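Local atomic coordinates of secretory-abundant heat soluble protein 1 (Ramazzottius varieornatus, PDB entry 5XN9), a protein that acts as a secreted molecular shield under water-deficient conditions, helping a tardigrade tolerate desiccation, and has a lipid-binding fold of the fatty-acid-binding-protein type. Residues A[41-46]-A[52-57]; A[97-102]-A[106-111]; A[32-37]-A[59-64]. All blocks are in the same frame, centred on the assembly; numbering follows the deposited sequence.

Contact 1. Residues A[41-46]-A[52-57]; sequences TFHKIW and YHHQIS. With MG (magnesium ion), chain C.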
loop_
_atom_site.group_PDB
_atom_site.type_symbol
_atom_site.label_atom_id
_atom_site.label_comp_id
_atom_site.label_asym_id
_atom_site.label_seq_id
_atom_site.Cartn_x
_atom_site.Cartn_y
_atom_site.Cartn_z
ATOM N N THR A 41 4.917 1.775 9.910
ATOM C CA THR A 41 3.726 1.557 9.106
ATOM C C THR A 41 3.408 0.073 9.118
ATOM O O THR A 41 4.314 -0.763 9.033
ATOM C CB THR A 41 3.972 2.023 7.656
ATOM O OG1 THR A 41 4.292 3.423 7.660
ATOM C CG2 THR A 41 2.755 1.766 6.751
ATOM N N PHE A 42 2.125 -0.249 9.223
ATOM C CA PHE A 42 1.661 -1.624 9.217
ATOM C C PHE A 42 0.695 -1.831 8.059
ATOM O O PHE A 42 -0.176 -0.991 7.804
ATOM C CB PHE A 42 0.950 -1.962 10.531
ATOM C CG PHE A 42 1.819 -1.824 11.736
ATOM C CD1 PHE A 42 1.946 -0.600 12.375
ATOM C CD2 PHE A 42 2.505 -2.916 12.239
ATOM C CE1 PHE A 42 2.757 -0.467 13.500
ATOM C CE2 PHE A 42 3.310 -2.794 13.359
ATOM C CZ PHE A 42 3.440 -1.567 13.990
ATOM N N HIS A 43 0.860 -2.947 7.358
ATOM C CA HIS A 43 -0.095 -3.424 6.363
ATOM C C HIS A 43 -0.582 -4.780 6.830
ATOM O O HIS A 43 0.227 -5.685 7.051
ATOM C CB HIS A 43 0.552 -3.595 4.984
ATOM C CG HIS A 43 0.905 -2.306 4.321
ATOM N ND1 HIS A 43 -0.015 -1.561 3.617
ATOM C CD2 HIS A 43 2.068 -1.615 4.270
ATOM C CE1 HIS A 43 0.566 -0.468 3.157
ATOM N NE2 HIS A 43 1.831 -0.480 3.535
ATOM N N LYS A 44 -1.894 -4.920 6.986
ATOM C CA LYS A 44 -2.512 -6.191 7.328
ATOM C C LYS A 44 -3.484 -6.543 6.214
ATOM O O LYS A 44 -4.379 -5.759 5.894
ATOM C CB LYS A 44 -3.212 -6.097 8.687
ATOM C CG LYS A 44 -2.258 -5.733 9.812
ATOM C CD LYS A 44 -2.958 -5.650 11.157
ATOM C CE LYS A 44 -1.986 -5.150 12.226
ATOM N NZ LYS A 44 -2.626 -4.876 13.544
ATOM N N ILE A 45 -3.293 -7.708 5.606
ATOM C CA ILE A 45 -4.100 -8.133 4.471
ATOM C C ILE A 45 -4.622 -9.531 4.769
ATOM O O ILE A 45 -3.830 -10.449 5.018
ATOM C CB ILE A 45 -3.303 -8.117 3.151
ATOM C CG1 ILE A 45 -2.725 -6.721 2.865
ATOM C CG2 ILE A 45 -4.180 -8.567 1.999
ATOM C CD1 ILE A 45 -1.741 -6.680 1.703
ATOM N N TRP A 46 -5.947 -9.689 4.756
ATOM C CA TRP A 46 -6.569 -10.970 5.056
ATOM C C TRP A 46 -7.824 -11.127 4.218
ATOM O O TRP A 46 -8.317 -10.174 3.601
ATOM C CB TRP A 46 -6.862 -11.133 6.553
ATOM C CG TRP A 46 -7.957 -10.268 7.108
ATOM C CD1 TRP A 46 -9.242 -10.658 7.393
ATOM C CD2 TRP A 46 -7.863 -8.892 7.501
ATOM N NE1 TRP A 46 -9.950 -9.607 7.924
ATOM C CE2 TRP A 46 -9.129 -8.513 8.007
ATOM C CE3 TRP A 46 -6.837 -7.943 7.474
ATOM C CZ2 TRP A 46 -9.394 -7.224 8.480
ATOM C CZ3 TRP A 46 -7.108 -6.655 7.935
ATOM C CH2 TRP A 46 -8.376 -6.314 8.433
ATOM N N TYR A 52 -11.368 -9.294 0.301
ATOM C CA TYR A 52 -10.202 -9.101 1.138
ATOM C C TYR A 52 -10.327 -7.795 1.897
ATOM O O TYR A 52 -11.030 -6.868 1.477
ATOM C CB TYR A 52 -8.923 -9.018 0.296
ATOM C CG TYR A 52 -8.510 -10.318 -0.340
ATOM C CD1 TYR A 52 -9.022 -10.703 -1.571
ATOM C CD2 TYR A 52 -7.592 -11.163 0.286
ATOM C CE1 TYR A 52 -8.639 -11.908 -2.158
ATOM C CE2 TYR A 52 -7.199 -12.358 -0.289
ATOM C CZ TYR A 52 -7.722 -12.727 -1.506
ATOM O OH TYR A 52 -7.318 -13.911 -2.065
ATOM N N HIS A 53 -9.650 -7.730 3.038
ATOM C CA HIS A 53 -9.407 -6.471 3.723
ATOM C C HIS A 53 -7.927 -6.149 3.700
ATOM O O HIS A 53 -7.080 -7.040 3.831
ATOM C CB HIS A 53 -9.860 -6.524 5.177
ATOM C CG HIS A 53 -11.340 -6.456 5.336
ATOM N ND1 HIS A 53 -11.987 -5.328 5.788
ATOM C CD2 HIS A 53 -12.306 -7.371 5.089
ATOM C CE1 HIS A 53 -13.285 -5.561 5.842
ATOM N NE2 HIS A 53 -13.509 -6.787 5.407
ATOM N N HIS A 54 -7.634 -4.861 3.567
ATOM C CA HIS A 54 -6.275 -4.351 3.599
ATOM C C HIS A 54 -6.318 -3.177 4.562
ATOM O O HIS A 54 -6.909 -2.132 4.252
ATOM C CB HIS A 54 -5.831 -3.906 2.210
ATOM C CG HIS A 54 -4.473 -3.296 2.192
ATOM N ND1 HIS A 54 -3.966 -2.646 1.087
ATOM C CD2 HIS A 54 -3.505 -3.251 3.139
ATOM C CE1 HIS A 54 -2.749 -2.212 1.360
ATOM N NE2 HIS A 54 -2.444 -2.568 2.596
ATOM N N GLN A 55 -5.743 -3.352 5.747
ATOM C CA GLN A 55 -5.715 -2.295 6.740
ATOM C C GLN A 55 -4.327 -1.679 6.746
ATOM O O GLN A 55 -3.327 -2.385 6.921
ATOM C CB GLN A 55 -6.057 -2.831 8.124
ATOM C CG GLN A 55 -6.155 -1.746 9.170
ATOM C CD GLN A 55 -6.174 -2.326 10.554
ATOM O OE1 GLN A 55 -5.127 -2.653 11.112
ATOM N NE2 GLN A 55 -7.366 -2.486 11.112
ATOM N N ILE A 56 -4.270 -0.372 6.526
ATOM C CA ILE A 56 -3.038 0.400 6.595
ATOM C C ILE A 56 -3.089 1.197 7.887
ATOM O O ILE A 56 -4.112 1.821 8.193
ATOM C CB ILE A 56 -2.909 1.344 5.385
ATOM C CG1 ILE A 56 -2.953 0.555 4.067
ATOM C CG2 ILE A 56 -1.645 2.193 5.492
ATOM C CD1 ILE A 56 -4.353 0.399 3.467
ATOM N N SER A 57 -2.007 1.169 8.656
ATOM C CA SER A 57 -1.942 1.995 9.851
ATOM C C SER A 57 -0.571 2.642 9.997
ATOM O O SER A 57 0.458 2.004 9.762
ATOM C CB SER A 57 -2.293 1.203 11.103
ATOM O OG SER A 57 -1.402 0.131 11.264
HETATM MG MG MG C . 3.228 0.795 3.269
#

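Contact 2. Residues A[97-102]-A[106-111]; sequences AEVHVP and KVIHDE. With ZN (zinc ion), chain D.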
loop_
_atom_site.group_PDB
_atom_site.type_symbol
_atom_site.label_atom_id
_atom_site.label_comp_id
_atom_site.label_asym_id
_atom_site.label_seq_id
_atom_site.Cartn_x
_atom_site.Cartn_y
_atom_site.Cartn_z
ATOM N N ALA A 97 -1.799 -2.842 -7.045
ATOM C CA ALA A 97 -2.935 -1.933 -7.004
ATOM C C ALA A 97 -2.724 -0.816 -8.014
ATOM O O ALA A 97 -1.650 -0.191 -8.059
ATOM C CB ALA A 97 -3.168 -1.345 -5.611
ATOM N N GLU A 98 -3.760 -0.563 -8.805
ATOM C CA GLU A 98 -3.820 0.568 -9.725
ATOM C C GLU A 98 -4.663 1.651 -9.063
ATOM O O GLU A 98 -5.835 1.420 -8.754
ATOM C CB GLU A 98 -4.512 0.132 -11.016
ATOM C CG GLU A 98 -4.460 1.175 -12.115
ATOM C CD GLU A 98 -3.134 1.182 -12.847
ATOM O OE1 GLU A 98 -2.314 0.264 -12.628
ATOM O OE2 GLU A 98 -2.927 2.113 -13.652
ATOM N N VAL A 99 -4.073 2.820 -8.825
ATOM C CA VAL A 99 -4.710 3.862 -8.026
ATOM C C VAL A 99 -4.886 5.124 -8.868
ATOM O O VAL A 99 -3.912 5.646 -9.421
ATOM C CB VAL A 99 -3.911 4.155 -6.751
ATOM C CG1 VAL A 99 -4.567 5.268 -5.985
ATOM C CG2 VAL A 99 -3.800 2.889 -5.890
ATOM N N HIS A 100 -6.120 5.617 -8.965
ATOM C CA HIS A 100 -6.388 6.911 -9.589
ATOM C C HIS A 100 -6.665 7.919 -8.493
ATOM O O HIS A 100 -7.448 7.640 -7.584
ATOM C CB HIS A 100 -7.648 6.892 -10.458
ATOM C CG HIS A 100 -7.486 6.262 -11.805
ATOM N ND1 HIS A 100 -7.531 4.898 -11.999
ATOM C CD2 HIS A 100 -7.389 6.815 -13.040
ATOM C CE1 HIS A 100 -7.424 4.634 -13.288
ATOM N NE2 HIS A 100 -7.336 5.780 -13.944
ATOM N N VAL A 101 -6.058 9.095 -8.603
ATOM C CA VAL A 101 -6.440 10.234 -7.772
ATOM C C VAL A 101 -6.962 11.313 -8.712
ATOM O O VAL A 101 -6.193 12.188 -9.146
ATOM C CB VAL A 101 -5.262 10.732 -6.925
ATOM C CG1 VAL A 101 -5.744 11.777 -5.958
ATOM C CG2 VAL A 101 -4.594 9.565 -6.198
ATOM N N PRO A 102 -8.248 11.270 -9.073
ATOM C CA PRO A 102 -8.728 12.115 -10.182
ATOM C C PRO A 102 -8.604 13.601 -9.920
ATOM O O PRO A 102 -8.361 14.371 -10.857
ATOM C CB PRO A 102 -10.191 11.677 -10.339
ATOM C CG PRO A 102 -10.237 10.311 -9.766
ATOM C CD PRO A 102 -9.261 10.292 -8.641
ATOM N N LYS A 106 -3.470 12.139 -10.976
ATOM C CA LYS A 106 -2.375 11.225 -10.681
ATOM C C LYS A 106 -2.832 9.779 -10.827
ATOM O O LYS A 106 -3.972 9.427 -10.487
ATOM C CB LYS A 106 -1.802 11.444 -9.271
ATOM C CG LYS A 106 -1.084 12.781 -9.047
ATOM C CD LYS A 106 0.308 12.806 -9.686
ATOM C CE LYS A 106 1.024 14.140 -9.459
ATOM N NZ LYS A 106 0.617 15.155 -10.460
ATOM N N VAL A 107 -1.930 8.954 -11.352
ATOM C CA VAL A 107 -2.079 7.507 -11.387
ATOM C C VAL A 107 -0.892 6.921 -10.640
ATOM O O VAL A 107 0.259 7.264 -10.935
ATOM C CB VAL A 107 -2.121 6.989 -12.839
ATOM C CG1 VAL A 107 -2.190 5.459 -12.871
ATOM C CG2 VAL A 107 -3.291 7.607 -13.576
ATOM N N ILE A 108 -1.170 6.058 -9.666
ATOM C CA ILE A 108 -0.151 5.479 -8.799
ATOM C C ILE A 108 -0.177 3.967 -8.957
ATOM O O ILE A 108 -1.252 3.358 -9.013
ATOM C CB ILE A 108 -0.402 5.851 -7.322
ATOM C CG1 ILE A 108 -0.441 7.371 -7.138
ATOM C CG2 ILE A 108 0.662 5.246 -6.421
ATOM C CD1 ILE A 108 -0.899 7.790 -5.763
ATOM N N HIS A 109 1.008 3.370 -9.057
ATOM C CA HIS A 109 1.168 1.922 -9.034
ATOM C C HIS A 109 1.714 1.510 -7.678
ATOM O O HIS A 109 2.710 2.072 -7.209
ATOM C CB HIS A 109 2.147 1.469 -10.119
ATOM C CG HIS A 109 1.601 1.573 -11.505
ATOM N ND1 HIS A 109 2.378 1.373 -12.627
ATOM C CD2 HIS A 109 0.354 1.850 -11.953
ATOM C CE1 HIS A 109 1.633 1.533 -13.707
ATOM N NE2 HIS A 109 0.399 1.816 -13.325
ATOM N N ASP A 110 1.064 0.535 -7.052
ATOM C CA ASP A 110 1.571 -0.107 -5.851
ATOM C C ASP A 110 1.821 -1.568 -6.187
ATOM O O ASP A 110 1.030 -2.191 -6.897
ATOM C CB ASP A 110 0.517 -0.067 -4.747
ATOM C CG ASP A 110 0.523 1.226 -3.975
ATOM O OD1 ASP A 110 1.423 2.060 -4.215
ATOM O OD2 ASP A 110 -0.367 1.397 -3.117
ATOM N N GLU A 111 2.938 -2.099 -5.722
ATOM C CA GLU A 111 3.211 -3.518 -5.878
ATOM C C GLU A 111 3.627 -4.082 -4.532
ATOM O O GLU A 111 4.321 -3.420 -3.756
ATOM C CB GLU A 111 4.288 -3.800 -6.939
ATOM C CG GLU A 111 4.600 -5.285 -7.116
ATOM C CD GLU A 111 5.811 -5.541 -7.991
ATOM O OE1 GLU A 111 5.647 -6.132 -9.074
ATOM O OE2 GLU A 111 6.928 -5.150 -7.594
HETATM ZN ZN ZN D . -1.208 1.824 -14.597
#

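Contact 3. Residues A[32-37]-A[59-64]; sequences LEQYGG and PDKNYK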
loop_
_atom_site.group_PDB
_atom_site.type_symbol
_atom_site.label_atom_id
_atom_site.label_comp_id
_atom_site.label_asym_id
_atom_site.label_seq_id
_atom_site.Cartn_x
_atom_site.Cartn_y
_atom_site.Cartn_z
ATOM N N LEU A 32 6.754 17.028 2.374
ATOM C CA LEU A 32 7.627 16.117 3.105
ATOM C C LEU A 32 7.543 16.341 4.609
ATOM O O LEU A 32 7.773 15.406 5.385
ATOM C CB LEU A 32 9.073 16.258 2.625
ATOM C CG LEU A 32 9.387 15.825 1.192
ATOM C CD1 LEU A 32 10.825 16.166 0.837
ATOM C CD2 LEU A 32 9.124 14.335 0.998
ATOM N N GLU A 33 7.207 17.564 5.035
ATOM C CA GLU A 33 7.136 17.874 6.461
ATOM C C GLU A 33 6.164 16.959 7.192
ATOM O O GLU A 33 6.345 16.688 8.384
ATOM C CB GLU A 33 6.718 19.333 6.667
ATOM C CG GLU A 33 7.795 20.362 6.349
ATOM C CD GLU A 33 8.057 20.510 4.862
ATOM O OE1 GLU A 33 7.194 20.103 4.056
ATOM O OE2 GLU A 33 9.130 21.037 4.500
ATOM N N GLN A 34 5.134 16.475 6.502
ATOM C CA GLN A 34 4.130 15.624 7.115
ATOM C C GLN A 34 4.039 14.231 6.515
ATOM O O GLN A 34 3.407 13.362 7.119
ATOM C CB GLN A 34 2.746 16.293 7.063
ATOM C CG GLN A 34 2.544 17.359 8.130
ATOM C CD GLN A 34 2.007 18.662 7.571
ATOM O OE1 GLN A 34 1.623 18.743 6.402
ATOM N NE2 GLN A 34 1.981 19.695 8.408
ATOM N N TYR A 35 4.649 13.982 5.360
ATOM C CA TYR A 35 4.513 12.689 4.708
ATOM C C TYR A 35 5.831 12.007 4.387
ATOM O O TYR A 35 5.815 10.837 3.990
ATOM C CB TYR A 35 3.654 12.808 3.440
ATOM C CG TYR A 35 2.252 13.261 3.760
ATOM C CD1 TYR A 35 1.269 12.344 4.103
ATOM C CD2 TYR A 35 1.919 14.609 3.757
ATOM C CE1 TYR A 35 -0.013 12.753 4.414
ATOM C CE2 TYR A 35 0.640 15.029 4.070
ATOM C CZ TYR A 35 -0.322 14.097 4.398
ATOM O OH TYR A 35 -1.595 14.509 4.710
ATOM N N GLY A 36 6.960 12.687 4.550
ATOM C CA GLY A 36 8.250 12.091 4.298
ATOM C C GLY A 36 8.738 11.283 5.484
ATOM O O GLY A 36 8.010 10.993 6.436
ATOM N N GLY A 37 10.005 10.911 5.412
ATOM C CA GLY A 37 10.589 10.134 6.478
ATOM C C GLY A 37 10.182 8.674 6.401
ATOM O O GLY A 37 9.699 8.171 5.379
ATOM N N PRO A 59 0.685 4.570 13.195
ATOM C CA PRO A 59 0.256 5.063 14.514
ATOM C C PRO A 59 0.795 6.438 14.882
ATOM O O PRO A 59 0.054 7.225 15.488
ATOM C CB PRO A 59 0.740 3.964 15.466
ATOM C CG PRO A 59 0.755 2.727 14.609
ATOM C CD PRO A 59 1.198 3.190 13.253
ATOM N N ASP A 60 2.050 6.763 14.520
ATOM C CA ASP A 60 2.600 8.084 14.835
ATOM C C ASP A 60 1.732 9.181 14.253
ATOM O O ASP A 60 1.662 10.283 14.814
ATOM C CB ASP A 60 3.985 8.283 14.203
ATOM C CG ASP A 60 5.100 7.552 14.916
ATOM O OD1 ASP A 60 4.912 7.072 16.051
ATOM O OD2 ASP A 60 6.214 7.526 14.326
ATOM N N LYS A 61 1.090 8.907 13.112
ATOM C CA LYS A 61 0.280 9.868 12.376
ATOM C C LYS A 61 -1.212 9.683 12.611
ATOM O O LYS A 61 -2.021 10.309 11.920
ATOM C CB LYS A 61 0.591 9.773 10.877
ATOM C CG LYS A 61 1.965 10.312 10.482
ATOM C CD LYS A 61 2.018 11.808 10.649
ATOM C CE LYS A 61 3.294 12.391 10.073
ATOM N NZ LYS A 61 3.260 13.875 10.111
ATOM N N ASN A 62 -1.597 8.833 13.563
ATOM C CA ASN A 62 -3.009 8.642 13.907
ATOM C C ASN A 62 -3.830 8.239 12.691
ATOM O O ASN A 62 -4.967 8.679 12.501
ATOM C CB ASN A 62 -3.554 9.898 14.575
ATOM C CG ASN A 62 -2.737 10.272 15.767
ATOM O OD1 ASN A 62 -2.066 11.317 15.807
ATOM N ND2 ASN A 62 -2.704 9.371 16.720
ATOM N N TYR A 63 -3.236 7.409 11.849
ATOM C CA TYR A 63 -3.829 7.020 10.580
ATOM C C TYR A 63 -4.170 5.541 10.601
ATOM O O TYR A 63 -3.310 4.702 10.883
ATOM C CB TYR A 63 -2.883 7.296 9.411
ATOM C CG TYR A 63 -3.528 6.948 8.097
ATOM C CD1 TYR A 63 -4.427 7.818 7.499
ATOM C CD2 TYR A 63 -3.281 5.728 7.471
ATOM C CE1 TYR A 63 -5.040 7.503 6.311
ATOM C CE2 TYR A 63 -3.888 5.407 6.272
ATOM C CZ TYR A 63 -4.766 6.301 5.702
ATOM O OH TYR A 63 -5.388 5.996 4.518
ATOM N N LYS A 64 -5.403 5.227 10.230
ATOM C CA LYS A 64 -5.825 3.844 10.088
ATOM C C LYS A 64 -6.911 3.828 9.026
ATOM O O LYS A 64 -7.880 4.588 9.115
ATOM C CB LYS A 64 -6.352 3.290 11.423
ATOM C CG LYS A 64 -6.607 1.779 11.415
ATOM C CD LYS A 64 -7.216 1.294 12.727
ATOM C CE LYS A 64 -6.169 1.164 13.816
ATOM N NZ LYS A 64 -6.723 0.488 15.021
#

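Contact 1. Residues A[41-46]-A[52-57]
H43 ND1 donates to H54 NE2 at 2.8 Å, a side-chain bond between two imidazoles that meet rim to rim. The donor lies almost in the plane of the H54 ring, while the acceptor stands 15° out of the H43 plane. The other nitrogen of H43, NE2, binds the magnesium ion at 1.9 Å, a site completed in part by Y134. H54 ND1 is in turn hydrogen-bonded to the hydroxyl of Y88. I45 packs on a face of the H54 ring, with CD1 4.2 Å from the ring centroid.

On the face that carries F42, K44 and W46, the indole of W46 folds back across the neighbouring strand. Its CG sits between the backbone N and the carbonyl carbon (chi1 70°), which brings the six-membered ring over H53, whose CB lies 3.5 Å from that ring's centroid. CB of Q55 meets the indole edge, 4.0 Å from W46 CZ3, and NE1 bonds to E48. A serine in place of W46 would probably leave H53 CB without its ring face, Q55 CB without the indole edge and E48 without its indole donor.

Paired backbone bonds such as Q55 N to K44 O, 2.8 Å, fix this antiparallel hairpin. Magnesium at NE2 is likely to polarise H43 and strengthen its ND1 donation, in a series running from the metal through H43 and H54 to Y88 inside the barrel.

Contact 2. Residues A[97-102]-A[106-111]
E98 OE2 and H109 NE2 each bind the zinc ion, and the metal joins two residues that face each other as a non-hydrogen-bonded pair of antiparallel strands. The bond from E98 OE2 to zinc is 2.0 Å, and that from H109 NE2 to zinc is equally short. E98 OE1 stands farther from the zinc, at 2.7 Å, so the carboxylate grips unevenly. The two side chains run alongside one another, with carboxylate and imidazole planes turned 53° apart. In E98, CG lies anti to the backbone N and the chain then bends at chi2 (80°), a course that swings the carboxylate toward H109.

Beneath the metal, backbone bonds join the strands in alternation: I108 N reaches V99 O at 2.8 Å, and V101 N meets K106 O almost linearly. The return bond, K106 N to V101 O, is longer at 3.3 Å, its donor standing above the carbonyl plane near the turn. Strands 94-101 and 106-114 thus form a beta hairpin within the antiparallel up-and-down barrel of the fatty-acid-binding-protein fold, with strands 82-91 and 118-125 as their flanking neighbours.

On the zinc-bearing face, V107 CG1 comes alongside the carboxylate, 3.5 Å from E98 OE2. The face carrying V99, V101 and I108 is apolar over much of its length. V99 CB meets I108 CB at 3.9 Å, and V101 CG2 touches I108 CD1 at 4.1 Å as the two side chains cross. I84 of the next strand packs against both valines. Farther along, A97 CB lies beside CB of D110, whose carboxylate makes a long, weak ion pair with K121.

Contact 3. Residues A[32-37]-A[59-64]
K61 and Q34 cross at about a right angle, and it is the ammonium end of the lysine, not the glutamine amide, that makes the contact. The side chain of K61 sets out toward the helix, turns once at chi2 (-69°), and then runs extended through CD and CE to its tip. There NZ gives a weak hydrogen bond to the backbone carbonyl Q34 O at 3.0 Å. CE accompanies it, 3.1 Å from the same Q34 O, so the oxygen lies beside the CE-NZ bond and not beyond its end, in keeping with a weak bond; K61 also has a second conformation, which makes the bond doubtful.

The glutamine receives the lysine against its root. K61 NZ passes 3.9 Å from Q34 CB, while the bent remainder of Q34 leads its amide away. In fatty-acid-binding proteins a pair of short helices caps the barrel, and the second helix together with the turn between the third and fourth strands borders the ligand portal; helix 32-35 and the turn at 59-62 probably hold the corresponding places here.

Each partner sits in a compact backbone turn. On the helix side, G36 N bonds to L32 O at 3.0 Å as the chain leaves helical geometry, and L32 packs on I25 of helix 21-27. On the lysine side, N62 N bonds to P59 O at 3.0 Å within a 3-10 turn, followed by a G1 beta bulge at N62 and Y63. D60 OD2 is bonded to H39 in the linker beyond G37.

Overall arrangement
All three contacts reach one antiparallel sheet that closes into a barrel, and they show how hairpins and a helical cap combine. Contact 1 is nested along the chain inside the loop that contact 3 closes, and contact 2 follows both. Contacts 1 and 2 lie on opposite sides of the chain's centre, their centres about 17 Å apart. Contact 3, centred about 16 Å from contact 1 and 19 Å from contact 2, joins the helical cap to the turn between strands 51-58 and 63-69. There contacts 1 and 3 touch, with F42 against P59 and I56 against Y63. Buried H43 places magnesium inside the barrel, whereas contact 2 holds zinc on a surface hairpin's outer face.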